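Local coordinates for ABC transporter substrate-binding protein (Rhizobium radiobacter, PDB 6TFX) that binds the mannityl-opine mannopinic acid as the periplasmic solute-binding component of an ABC transporter that imports it, at residues Leu301-Ala307 with Trp441-Lys446; Ile52-Leu56 with Glu188-Gly192; Gln226-Leu231 with Tyr283-Asn289. All coordinates share one frame; numbering follows the deposited sequence.

Contact 1. Residues Leu301-Ala307 with Trp441-Lys446; sequences LGFDPDA and WKEAQK
An Asx turn built on Asp304 docks against helix 434-450, where Gln445 and Lys446 grip the loop 301-307. The turn closes by Asp306 N bonding to Asp304 OD1 (3.0 Å), the donor standing well above the carboxylate plane. The other carboxylate oxygen takes a salt bridge: Lys446 NZ meets Asp304 OD2 on its syn side at 2.7 Å, and the bend at the end of the lysine chain (chi4 71°) turns the ammonium toward it. Lys442 crosses the aspartate at about a right angle, its NZ joined to OD1 through a water molecule. The amide of Gln445 bridges the backbone on either side of Phe303. Gln445 NE2 gives a bond to Gly302 O (2.8 Å) that lies in the amide plane but above the carbonyl plane, while Gln445 OE1 receives Asp304 N (3.0 Å) and also Ser294 OG. Gln445 NE2 spends a second bond on Trp441 O (3.0 Å), one turn back, reaching it from the face opposite to Gln445 N, so the amide is held against rotation. Gly302, with positive phi (97°), brings its CA within 3.7 Å of Trp441 CE3. Leu301 CG touches Trp441 CZ3 at 3.8 Å, and a further water links Ala307 O to Lys446 O. Beyond the pair, Trp441 is wedged against Ala392 and Leu396 of helix 392-400 and Ala428 of helix 422-430, while Phe303 and Ala307 lean on Ser294, in the loop that follows strand 289-291.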
loop_
_atom_site.group_PDB
_atom_site.type_symbol
_atom_site.label_atom_id
_atom_site.label_comp_id
_atom_site.label_asym_id
_atom_site.label_seq_id
_atom_site.Cartn_x
_atom_site.Cartn_y
_atom_site.Cartn_z
ATOM N N LEU A 301 4.630 7.618 -13.303
ATOM C CA LEU A 301 5.222 8.659 -14.141
ATOM C C LEU A 301 6.722 8.591 -13.771
ATOM O O LEU A 301 7.052 8.594 -12.573
ATOM C CB LEU A 301 4.664 10.047 -13.746
ATOM C CG LEU A 301 5.414 11.257 -14.298
ATOM C CD1 LEU A 301 5.304 11.304 -15.792
ATOM C CD2 LEU A 301 4.857 12.571 -13.724
ATOM N N GLY A 302 7.587 8.480 -14.785
ATOM C CA GLY A 302 9.028 8.359 -14.577
ATOM C C GLY A 302 9.563 6.929 -14.599
ATOM O O GLY A 302 10.776 6.708 -14.499
ATOM N N PHE A 303 8.670 5.937 -14.753
ATOM C CA PHE A 303 9.075 4.528 -14.835
ATOM C C PHE A 303 10.103 4.336 -15.951
ATOM O O PHE A 303 9.918 4.881 -17.054
ATOM C CB PHE A 303 7.837 3.658 -15.100
ATOM C CG PHE A 303 8.164 2.193 -15.262
ATOM C CD1 PHE A 303 8.598 1.436 -14.170
ATOM C CD2 PHE A 303 8.067 1.580 -16.508
ATOM C CE1 PHE A 303 8.912 0.083 -14.321
ATOM C CE2 PHE A 303 8.385 0.215 -16.656
ATOM C CZ PHE A 303 8.808 -0.512 -15.556
ATOM N N ASP A 304 11.155 3.541 -15.685
ATOM C CA ASP A 304 12.208 3.253 -16.667
ATOM C C ASP A 304 12.005 1.826 -17.201
ATOM O O ASP A 304 12.361 0.861 -16.510
ATOM C CB ASP A 304 13.596 3.375 -16.019
ATOM C CG ASP A 304 14.750 3.302 -17.003
ATOM O OD1 ASP A 304 14.489 3.085 -18.241
ATOM O OD2 ASP A 304 15.902 3.484 -16.568
ATOM N N PRO A 305 11.501 1.655 -18.436
ATOM C CA PRO A 305 11.350 0.282 -18.964
ATOM C C PRO A 305 12.687 -0.382 -19.283
ATOM O O PRO A 305 12.706 -1.574 -19.594
ATOM C CB PRO A 305 10.528 0.461 -20.255
ATOM C CG PRO A 305 10.172 1.927 -20.354
ATOM C CD PRO A 305 11.066 2.682 -19.408
ATOM N N ASP A 306 13.791 0.378 -19.226
ATOM C CA ASP A 306 15.126 -0.105 -19.579
ATOM C C ASP A 306 16.139 0.195 -18.471
ATOM O O ASP A 306 17.260 0.615 -18.740
ATOM C CB ASP A 306 15.541 0.482 -20.963
ATOM C CG ASP A 306 16.922 0.089 -21.429
ATOM O OD1 ASP A 306 17.220 -1.134 -21.446
ATOM O OD2 ASP A 306 17.725 1.004 -21.753
ATOM N N ALA A 307 15.761 -0.105 -17.198
ATOM C CA ALA A 307 16.613 0.177 -16.035
ATOM C C ALA A 307 17.853 -0.705 -15.931
ATOM O O ALA A 307 18.743 -0.364 -15.172
ATOM C CB ALA A 307 15.808 0.095 -14.744
ATOM N N TRP A 441 14.514 10.698 -12.739
ATOM C CA TRP A 441 13.884 9.513 -12.124
ATOM C C TRP A 441 14.444 8.239 -12.743
ATOM O O TRP A 441 14.686 7.264 -12.016
ATOM C CB TRP A 441 12.377 9.565 -12.308
ATOM C CG TRP A 441 11.696 10.450 -11.298
ATOM C CD1 TRP A 441 12.063 10.650 -9.994
ATOM C CD2 TRP A 441 10.503 11.226 -11.505
ATOM N NE1 TRP A 441 11.194 11.538 -9.389
ATOM C CE2 TRP A 441 10.203 11.871 -10.281
ATOM C CE3 TRP A 441 9.645 11.424 -12.600
ATOM C CZ2 TRP A 441 9.105 12.729 -10.139
ATOM C CZ3 TRP A 441 8.551 12.270 -12.459
ATOM C CH2 TRP A 441 8.286 12.903 -11.236
ATOM N N LYS A 442 14.646 8.223 -14.080
ATOM C CA LYS A 442 15.205 7.022 -14.738
ATOM C C LYS A 442 16.652 6.774 -14.295
ATOM O O LYS A 442 17.027 5.633 -14.021
ATOM C CB LYS A 442 15.113 7.152 -16.272
ATOM C CG LYS A 442 13.665 7.149 -16.763
ATOM C CD LYS A 442 13.685 7.051 -18.291
ATOM C CE LYS A 442 12.302 6.914 -18.860
ATOM N NZ LYS A 442 12.347 6.872 -20.358
ATOM N N GLU A 443 17.465 7.846 -14.185
ATOM C CA GLU A 443 18.851 7.717 -13.730
ATOM C C GLU A 443 18.876 7.086 -12.318
ATOM O O GLU A 443 19.704 6.195 -12.057
ATOM C CB GLU A 443 19.540 9.080 -13.742
ATOM C CG GLU A 443 21.009 9.044 -13.338
ATOM C CD GLU A 443 21.709 10.395 -13.269
ATOM O OE1 GLU A 443 21.084 11.421 -13.625
ATOM O OE2 GLU A 443 22.883 10.430 -12.833
ATOM N N ALA A 444 17.941 7.496 -11.439
ATOM C CA ALA A 444 17.875 6.913 -10.082
ATOM C C ALA A 444 17.595 5.398 -10.187
ATOM O O ALA A 444 18.272 4.603 -9.543
ATOM C CB ALA A 444 16.780 7.598 -9.279
ATOM N N GLN A 445 16.632 4.993 -11.026
ATOM C CA GLN A 445 16.322 3.558 -11.154
ATOM C C GLN A 445 17.525 2.762 -11.661
ATOM O O GLN A 445 17.820 1.696 -11.123
ATOM C CB GLN A 445 15.111 3.357 -12.070
ATOM C CG GLN A 445 13.822 3.855 -11.395
ATOM C CD GLN A 445 12.726 4.091 -12.412
ATOM O OE1 GLN A 445 12.120 3.151 -12.920
ATOM N NE2 GLN A 445 12.472 5.363 -12.724
ATOM N N LYS A 446 18.237 3.294 -12.687
ATOM C CA LYS A 446 19.419 2.619 -13.247
ATOM C C LYS A 446 20.492 2.429 -12.173
ATOM O O LYS A 446 21.138 1.366 -12.114
ATOM C CB LYS A 446 19.986 3.416 -14.423
ATOM C CG LYS A 446 19.104 3.326 -15.664
ATOM C CD LYS A 446 19.833 3.919 -16.856
ATOM C CE LYS A 446 19.114 3.626 -18.158
ATOM N NZ LYS A 446 17.857 4.396 -18.258
HETATM O O HOH W 1 14.063 4.185 -20.633
HETATM O O HOH W 2 21.262 -0.298 -14.490
#

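Contact 2. Residues Ile52-Leu56 with Glu188-Gly192; sequences IEADL and EYFRG
Arg191 reaches the end of strand 53-54 and the residue after it, bonding directly to Ala54 and Asp55 and by way of a water to Glu53. Glu53 takes part through that water, which accepts from Arg191 NH1, donates to Ala54 O and donates weakly to Glu53 OE2, whose firmer partner is Arg41. Ala54 offers its backbone carbonyl, and Arg191 NH2 reaches Ala54 O at 3.1 Å on a lone pair, with the oxygen in the guanidinium plane. Asp55 supplies the charge. With CG anti to the backbone N (chi1 -160°), its carboxylate is carried toward Arg191, and Asp55 OD1 receives the same Arg191 NH2 at 2.9 Å on the anti side, the two flat groups being 19° apart. One terminal nitrogen thus serves two acceptors, both at the guanidinium edge. Asp55 OD1 also abuts the edge of the Phe190 ring, 3.5 Å from Phe190 CZ, and accepts from a water that it shares with Tyr189 OH; the second carboxylate oxygen, OD2, is taken by Ala38 N. Within 188-192, Arg191 NE bonds to Tyr189 OH at 3.2 Å, which fixes the rotation of the guanidinium. Tyr189 to Gly192 form a type I beta turn, closed by Gly192 N on Tyr189 O, whose arginine, covered on one face by Phe190 CE2, reaches the end of the two-stranded antiparallel ribbon 40-41/53-54.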
loop_
_atom_site.group_PDB
_atom_site.type_symbol
_atom_site.label_atom_id
_atom_site.label_comp_id
_atom_site.label_asym_id
_atom_site.label_seq_id
_atom_site.Cartn_x
_atom_site.Cartn_y
_atom_site.Cartn_z
ATOM N N ILE A 52 -9.478 12.603 -8.724
ATOM C CA ILE A 52 -9.729 13.210 -7.414
ATOM C C ILE A 52 -10.844 14.237 -7.478
ATOM O O ILE A 52 -10.925 15.045 -8.417
ATOM C CB ILE A 52 -8.424 13.718 -6.775
ATOM C CG1 ILE A 52 -7.608 12.484 -6.307
ATOM C CG2 ILE A 52 -8.711 14.634 -5.582
ATOM C CD1 ILE A 52 -6.155 12.730 -5.959
ATOM N N GLU A 53 -11.759 14.134 -6.492
ATOM C CA GLU A 53 -12.972 14.953 -6.417
ATOM C C GLU A 53 -13.226 15.404 -4.963
ATOM O O GLU A 53 -12.595 14.897 -4.036
ATOM C CB GLU A 53 -14.181 14.143 -6.932
ATOM C CG GLU A 53 -14.384 12.796 -6.248
ATOM C CD GLU A 53 -15.575 11.955 -6.687
ATOM O OE1 GLU A 53 -15.761 11.734 -7.908
ATOM O OE2 GLU A 53 -16.317 11.492 -5.793
ATOM N N ALA A 54 -14.198 16.301 -4.763
ATOM C CA ALA A 54 -14.524 16.796 -3.414
ATOM C C ALA A 54 -14.936 15.662 -2.433
ATOM O O ALA A 54 -15.615 14.707 -2.828
ATOM C CB ALA A 54 -15.665 17.793 -3.505
ATOM N N ASP A 55 -14.580 15.807 -1.143
ATOM C CA ASP A 55 -15.007 14.856 -0.085
ATOM C C ASP A 55 -15.442 15.777 1.082
ATOM O O ASP A 55 -16.456 16.466 0.940
ATOM C CB ASP A 55 -13.889 13.868 0.314
ATOM C CG ASP A 55 -14.352 12.586 1.012
ATOM O OD1 ASP A 55 -15.570 12.282 0.959
ATOM O OD2 ASP A 55 -13.485 11.871 1.608
ATOM N N LEU A 56 -14.635 15.909 2.159
ATOM C CA LEU A 56 -15.006 16.852 3.236
ATOM C C LEU A 56 -15.003 18.300 2.713
ATOM O O LEU A 56 -15.854 19.104 3.115
ATOM C CB LEU A 56 -14.036 16.716 4.406
ATOM C CG LEU A 56 -14.128 17.776 5.498
ATOM C CD1 LEU A 56 -15.494 17.721 6.254
ATOM C CD2 LEU A 56 -12.988 17.589 6.468
ATOM N N GLU A 188 -25.722 8.819 9.601
ATOM C CA GLU A 188 -25.622 10.249 9.343
ATOM C C GLU A 188 -24.593 10.561 8.269
ATOM O O GLU A 188 -24.295 11.736 8.074
ATOM C CB GLU A 188 -25.263 11.019 10.629
ATOM C CG GLU A 188 -26.337 10.961 11.707
ATOM C CD GLU A 188 -26.189 12.028 12.773
ATOM O OE1 GLU A 188 -25.124 12.072 13.433
ATOM O OE2 GLU A 188 -27.139 12.824 12.947
ATOM N N TYR A 189 -24.094 9.530 7.524
ATOM C CA TYR A 189 -23.090 9.776 6.481
ATOM C C TYR A 189 -23.582 10.890 5.557
ATOM O O TYR A 189 -24.736 10.868 5.133
ATOM C CB TYR A 189 -22.754 8.493 5.712
ATOM C CG TYR A 189 -21.645 8.718 4.712
ATOM C CD1 TYR A 189 -20.397 9.198 5.118
ATOM C CD2 TYR A 189 -21.841 8.471 3.357
ATOM C CE1 TYR A 189 -19.369 9.411 4.202
ATOM C CE2 TYR A 189 -20.823 8.698 2.430
ATOM C CZ TYR A 189 -19.587 9.159 2.859
ATOM O OH TYR A 189 -18.611 9.414 1.935
ATOM N N PHE A 190 -22.738 11.902 5.312
ATOM C CA PHE A 190 -23.144 13.098 4.589
ATOM C C PHE A 190 -23.665 12.871 3.151
ATOM O O PHE A 190 -24.421 13.709 2.662
ATOM C CB PHE A 190 -22.048 14.151 4.608
ATOM C CG PHE A 190 -20.856 13.892 3.728
ATOM C CD1 PHE A 190 -19.774 13.163 4.198
ATOM C CD2 PHE A 190 -20.776 14.450 2.459
ATOM C CE1 PHE A 190 -18.639 12.973 3.400
ATOM C CE2 PHE A 190 -19.640 14.253 1.662
ATOM C CZ PHE A 190 -18.587 13.519 2.137
ATOM N N ARG A 191 -23.289 11.753 2.486
ATOM C CA ARG A 191 -23.760 11.499 1.105
ATOM C C ARG A 191 -25.048 10.700 1.113
ATOM O O ARG A 191 -25.611 10.439 0.050
ATOM C CB ARG A 191 -22.706 10.755 0.273
ATOM C CG ARG A 191 -21.374 11.471 0.161
ATOM C CD ARG A 191 -20.405 10.697 -0.727
ATOM N NE ARG A 191 -19.047 11.243 -0.658
ATOM C CZ ARG A 191 -18.582 12.197 -1.460
ATOM N NH1 ARG A 191 -19.349 12.698 -2.429
ATOM N NH2 ARG A 191 -17.344 12.642 -1.317
ATOM N N GLY A 192 -25.498 10.317 2.304
ATOM C CA GLY A 192 -26.706 9.521 2.485
ATOM C C GLY A 192 -26.401 8.247 3.239
ATOM O O GLY A 192 -25.270 7.738 3.202
HETATM O O HOH W 3 -17.668 14.104 -4.488
HETATM O O HOH W 4 -16.378 10.376 2.888
#

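Contact 3. Residues Gln226-Leu231 with Tyr283-Asn289. With N72 ((2~{R})-2-[[(3~{R},4~{R},5~{S})-3,4,5,6-tetrakis(oxidanyl)-2-oxidanylidene-hexyl]amino]pentanedioic acid), chain C.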
loop_
_atom_site.group_PDB
_atom_site.type_symbol
_atom_site.label_atom_id
_atom_site.label_comp_id
_atom_site.label_asym_id
_atom_site.label_seq_id
_atom_site.Cartn_x
_atom_site.Cartn_y
_atom_site.Cartn_z
ATOM N N GLN A 226 -2.674 -14.787 -6.182
ATOM C CA GLN A 226 -2.078 -14.451 -7.497
ATOM C C GLN A 226 -2.027 -15.612 -8.480
ATOM O O GLN A 226 -1.568 -15.443 -9.616
ATOM C CB GLN A 226 -0.668 -13.886 -7.279
ATOM C CG GLN A 226 -0.628 -12.583 -6.473
ATOM C CD GLN A 226 -0.871 -12.781 -4.985
ATOM O OE1 GLN A 226 -0.365 -13.729 -4.363
ATOM N NE2 GLN A 226 -1.687 -11.913 -4.403
ATOM N N ASP A 227 -2.480 -16.782 -8.050
ATOM C CA ASP A 227 -2.425 -18.007 -8.847
ATOM C C ASP A 227 -3.582 -18.118 -9.841
ATOM O O ASP A 227 -4.752 -18.067 -9.451
ATOM C CB ASP A 227 -2.394 -19.219 -7.908
ATOM C CG ASP A 227 -2.012 -20.548 -8.541
ATOM O OD1 ASP A 227 -2.093 -20.665 -9.785
ATOM O OD2 ASP A 227 -1.641 -21.476 -7.788
ATOM N N GLN A 228 -3.248 -18.300 -11.135
ATOM C CA GLN A 228 -4.245 -18.443 -12.199
ATOM C C GLN A 228 -5.197 -19.626 -11.978
ATOM O O GLN A 228 -6.348 -19.566 -12.413
ATOM C CB GLN A 228 -3.595 -18.496 -13.586
ATOM C CG GLN A 228 -2.635 -19.665 -13.810
ATOM C CD GLN A 228 -2.001 -19.565 -15.176
ATOM O OE1 GLN A 228 -2.687 -19.420 -16.189
ATOM N NE2 GLN A 228 -0.678 -19.611 -15.233
ATOM N N ARG A 229 -4.737 -20.655 -11.246
ATOM C CA ARG A 229 -5.523 -21.854 -10.937
ATOM C C ARG A 229 -6.727 -21.514 -10.043
ATOM O O ARG A 229 -7.840 -22.020 -10.262
ATOM C CB ARG A 229 -4.621 -22.912 -10.296
ATOM C CG ARG A 229 -3.687 -23.572 -11.334
ATOM C CD ARG A 229 -2.292 -23.865 -10.791
ATOM N NE ARG A 229 -1.308 -24.029 -11.870
ATOM C CZ ARG A 229 -0.481 -23.075 -12.297
ATOM N NH1 ARG A 229 0.373 -23.320 -13.283
ATOM N NH2 ARG A 229 -0.499 -21.869 -11.736
ATOM N N TRP A 230 -6.514 -20.613 -9.072
ATOM C CA TRP A 230 -7.576 -20.131 -8.191
ATOM C C TRP A 230 -8.542 -19.304 -9.067
ATOM O O TRP A 230 -9.765 -19.490 -9.019
ATOM C CB TRP A 230 -6.965 -19.273 -7.057
ATOM C CG TRP A 230 -8.014 -18.603 -6.226
ATOM C CD1 TRP A 230 -8.631 -19.112 -5.118
ATOM C CD2 TRP A 230 -8.619 -17.325 -6.476
ATOM N NE1 TRP A 230 -9.599 -18.241 -4.674
ATOM C CE2 TRP A 230 -9.621 -17.139 -5.497
ATOM C CE3 TRP A 230 -8.426 -16.324 -7.448
ATOM C CZ2 TRP A 230 -10.425 -15.992 -5.459
ATOM C CZ3 TRP A 230 -9.218 -15.187 -7.406
ATOM C CH2 TRP A 230 -10.211 -15.034 -6.429
ATOM N N LEU A 231 -7.976 -18.417 -9.896
ATOM C CA LEU A 231 -8.718 -17.540 -10.804
ATOM C C LEU A 231 -9.648 -18.344 -11.725
ATOM O O LEU A 231 -10.828 -18.010 -11.834
ATOM C CB LEU A 231 -7.709 -16.660 -11.589
ATOM C CG LEU A 231 -8.203 -15.712 -12.672
ATOM C CD1 LEU A 231 -8.945 -14.549 -12.088
ATOM C CD2 LEU A 231 -7.026 -15.172 -13.470
ATOM N N TYR A 283 4.084 -18.610 -14.570
ATOM C CA TYR A 283 3.499 -19.613 -13.671
ATOM C C TYR A 283 2.226 -19.091 -13.007
ATOM O O TYR A 283 1.191 -19.778 -13.014
ATOM C CB TYR A 283 4.524 -20.031 -12.601
ATOM C CG TYR A 283 3.932 -20.888 -11.504
ATOM C CD1 TYR A 283 3.588 -22.217 -11.739
ATOM C CD2 TYR A 283 3.716 -20.373 -10.229
ATOM C CE1 TYR A 283 2.987 -22.992 -10.751
ATOM C CE2 TYR A 283 3.122 -21.142 -9.229
ATOM C CZ TYR A 283 2.784 -22.461 -9.488
ATOM O OH TYR A 283 2.236 -23.248 -8.501
ATOM N N ARG A 284 2.311 -17.887 -12.397
ATOM C CA ARG A 284 1.158 -17.306 -11.687
ATOM C C ARG A 284 0.042 -16.863 -12.619
ATOM O O ARG A 284 -1.120 -16.958 -12.239
ATOM C CB ARG A 284 1.588 -16.154 -10.781
ATOM C CG ARG A 284 2.363 -16.648 -9.567
ATOM C CD ARG A 284 2.760 -15.497 -8.651
ATOM N NE ARG A 284 2.811 -15.965 -7.270
ATOM C CZ ARG A 284 2.894 -15.169 -6.202
ATOM N NH1 ARG A 284 2.988 -13.850 -6.351
ATOM N NH2 ARG A 284 2.883 -15.690 -4.978
ATOM N N GLY A 285 0.396 -16.401 -13.817
ATOM C CA GLY A 285 -0.574 -15.997 -14.840
ATOM C C GLY A 285 -0.431 -14.539 -15.220
ATOM O O GLY A 285 -0.393 -13.658 -14.342
ATOM N N GLU A 286 -0.394 -14.274 -16.538
ATOM C CA GLU A 286 -0.155 -12.938 -17.094
ATOM C C GLU A 286 -1.321 -11.950 -16.995
ATOM O O GLU A 286 -1.093 -10.755 -17.199
ATOM C CB GLU A 286 0.338 -13.031 -18.552
ATOM C CG GLU A 286 1.851 -12.963 -18.666
ATOM C CD GLU A 286 2.596 -14.262 -18.913
ATOM O OE1 GLU A 286 2.006 -15.353 -18.734
ATOM O OE2 GLU A 286 3.789 -14.182 -19.284
ATOM N N ARG A 287 -2.536 -12.400 -16.651
ATOM C CA ARG A 287 -3.666 -11.469 -16.475
ATOM C C ARG A 287 -3.479 -10.625 -15.192
ATOM O O ARG A 287 -3.803 -9.427 -15.152
ATOM C CB ARG A 287 -4.978 -12.265 -16.390
ATOM C CG ARG A 287 -6.228 -11.400 -16.215
ATOM C CD ARG A 287 -7.478 -12.246 -16.052
ATOM N NE ARG A 287 -8.611 -11.444 -15.590
ATOM C CZ ARG A 287 -9.794 -11.944 -15.245
ATOM N NH1 ARG A 287 -10.015 -13.252 -15.309
ATOM N NH2 ARG A 287 -10.763 -11.140 -14.831
ATOM N N VAL A 288 -2.932 -11.258 -14.152
ATOM C CA VAL A 288 -2.776 -10.621 -12.847
ATOM C C VAL A 288 -1.341 -10.219 -12.541
ATOM O O VAL A 288 -1.127 -9.248 -11.815
ATOM C CB VAL A 288 -3.315 -11.624 -11.782
ATOM C CG1 VAL A 288 -2.903 -11.258 -10.358
ATOM C CG2 VAL A 288 -4.828 -11.785 -11.914
ATOM N N ASN A 289 -0.373 -10.965 -13.111
ATOM C CA ASN A 289 1.049 -10.798 -12.779
ATOM C C ASN A 289 1.909 -10.413 -13.952
ATOM O O ASN A 289 1.727 -10.931 -15.049
ATOM C CB ASN A 289 1.576 -12.138 -12.255
ATOM C CG ASN A 289 0.737 -12.687 -11.136
ATOM O OD1 ASN A 289 0.965 -12.362 -9.976
ATOM N ND2 ASN A 289 -0.273 -13.499 -11.462
HETATM O OAB N72 C . 2.226 -12.414 -4.053
HETATM C CAF N72 C . 2.651 -11.114 -3.601
HETATM C CAG N72 C . 1.939 -10.534 -2.333
HETATM O OAC N72 C . 0.757 -11.196 -2.014
HETATM C CAH N72 C . 1.966 -9.005 -2.334
HETATM O OAM N72 C . 2.272 -8.282 -3.465
HETATM C CAI N72 C . 0.971 -7.947 -1.898
HETATM O OAD N72 C . -0.352 -8.403 -2.078
HETATM C CAJ N72 C . 1.338 -7.331 -0.570
HETATM O OAE N72 C . 2.544 -7.358 -0.216
HETATM C CAK N72 C . 0.232 -6.739 0.350
HETATM N N N72 C . 0.337 -5.302 0.432
HETATM C CA N72 C . 0.653 -4.638 1.639
HETATM C C N72 C . 1.178 -5.449 2.791
HETATM O O N72 C . 2.373 -5.763 3.178
HETATM C CB N72 C . 1.409 -3.342 1.333
HETATM C CG N72 C . 2.311 -2.724 2.403
HETATM C CD N72 C . 2.444 -1.204 2.281
HETATM O OE1 N72 C . 1.507 -0.486 1.804
HETATM O OE2 N72 C . 3.500 -0.667 2.680
HETATM O OXT N72 C . 0.134 -5.743 3.403
#
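Tyr283 and Arg229 stack: the guanidinium lies flat over one face of the ring, offset toward its rim, with centres 4.5 Å apart and planes at 25°. The carbonyl of Tyr283 is gripped twice, by Gln228 NE2 (2.9 Å to Tyr283 O) and by Arg229 NH2 (3.0 Å to Tyr283 O), from opposite faces of its plane. Arg284 turns toward the opine pocket, and Arg284 NH1 donates to the ligand hydroxyl OAB at 2.8 Å. Gln226 runs alongside it, pointing the same way, its CB over one face of the guanidinium and its OE1 close to the same hydroxyl; Arg284 NH2 is meanwhile tied to Gly341 O. The backbone oxygen of Arg284 accepts a weak bond from Gln228 N. Two helix ends meet here. Helix 277-284 gives way to Gly285, the first residue to leave helical angles, whose phi is positive (119°) and which, having no side chain, lets Gln228 pack against its backbone. Helix 228-235 starts after Asp227, an N-cap whose OD1 takes Arg229 N and, from the opposite face of the carboxylate, Arg229 NH2 at 2.8 Å in a salt bridge. Arg287, extended from CG to NE, lays its guanidinium over Leu231, with NH1 3.6 Å from Leu231 CD1. Val288 CG2 touches Leu231 CD2 more loosely. Asn289 ends the run with both amide hydrogens used: Asn289 ND2 donates to Gln226 O (3.0 Å), in the carbonyl plane, and to Gly285 O (2.9 Å), on a lone pair.

Overall arrangement
From the N terminus, contact 2 closes first: the short ribbon strand 53-54 is brought back against the loop that joins strands 180-185 and 198-203 of the large mixed sheet, over 131 intervening residues. Contact 3 follows, a tighter closure of 51 residues that sets the start of helix 228-235 against the end of helix 277-284, beside the opine. Contact 1 comes last, when helix 434-450 packs on the loop after strand 289-291. The three closures run in series, none enclosing or crossing another. They lie far apart, with centres 27 Å between contacts 1 and 3 and 36 to 37 Å from either to contact 2. Of the three, contact 3 holds pocket residues.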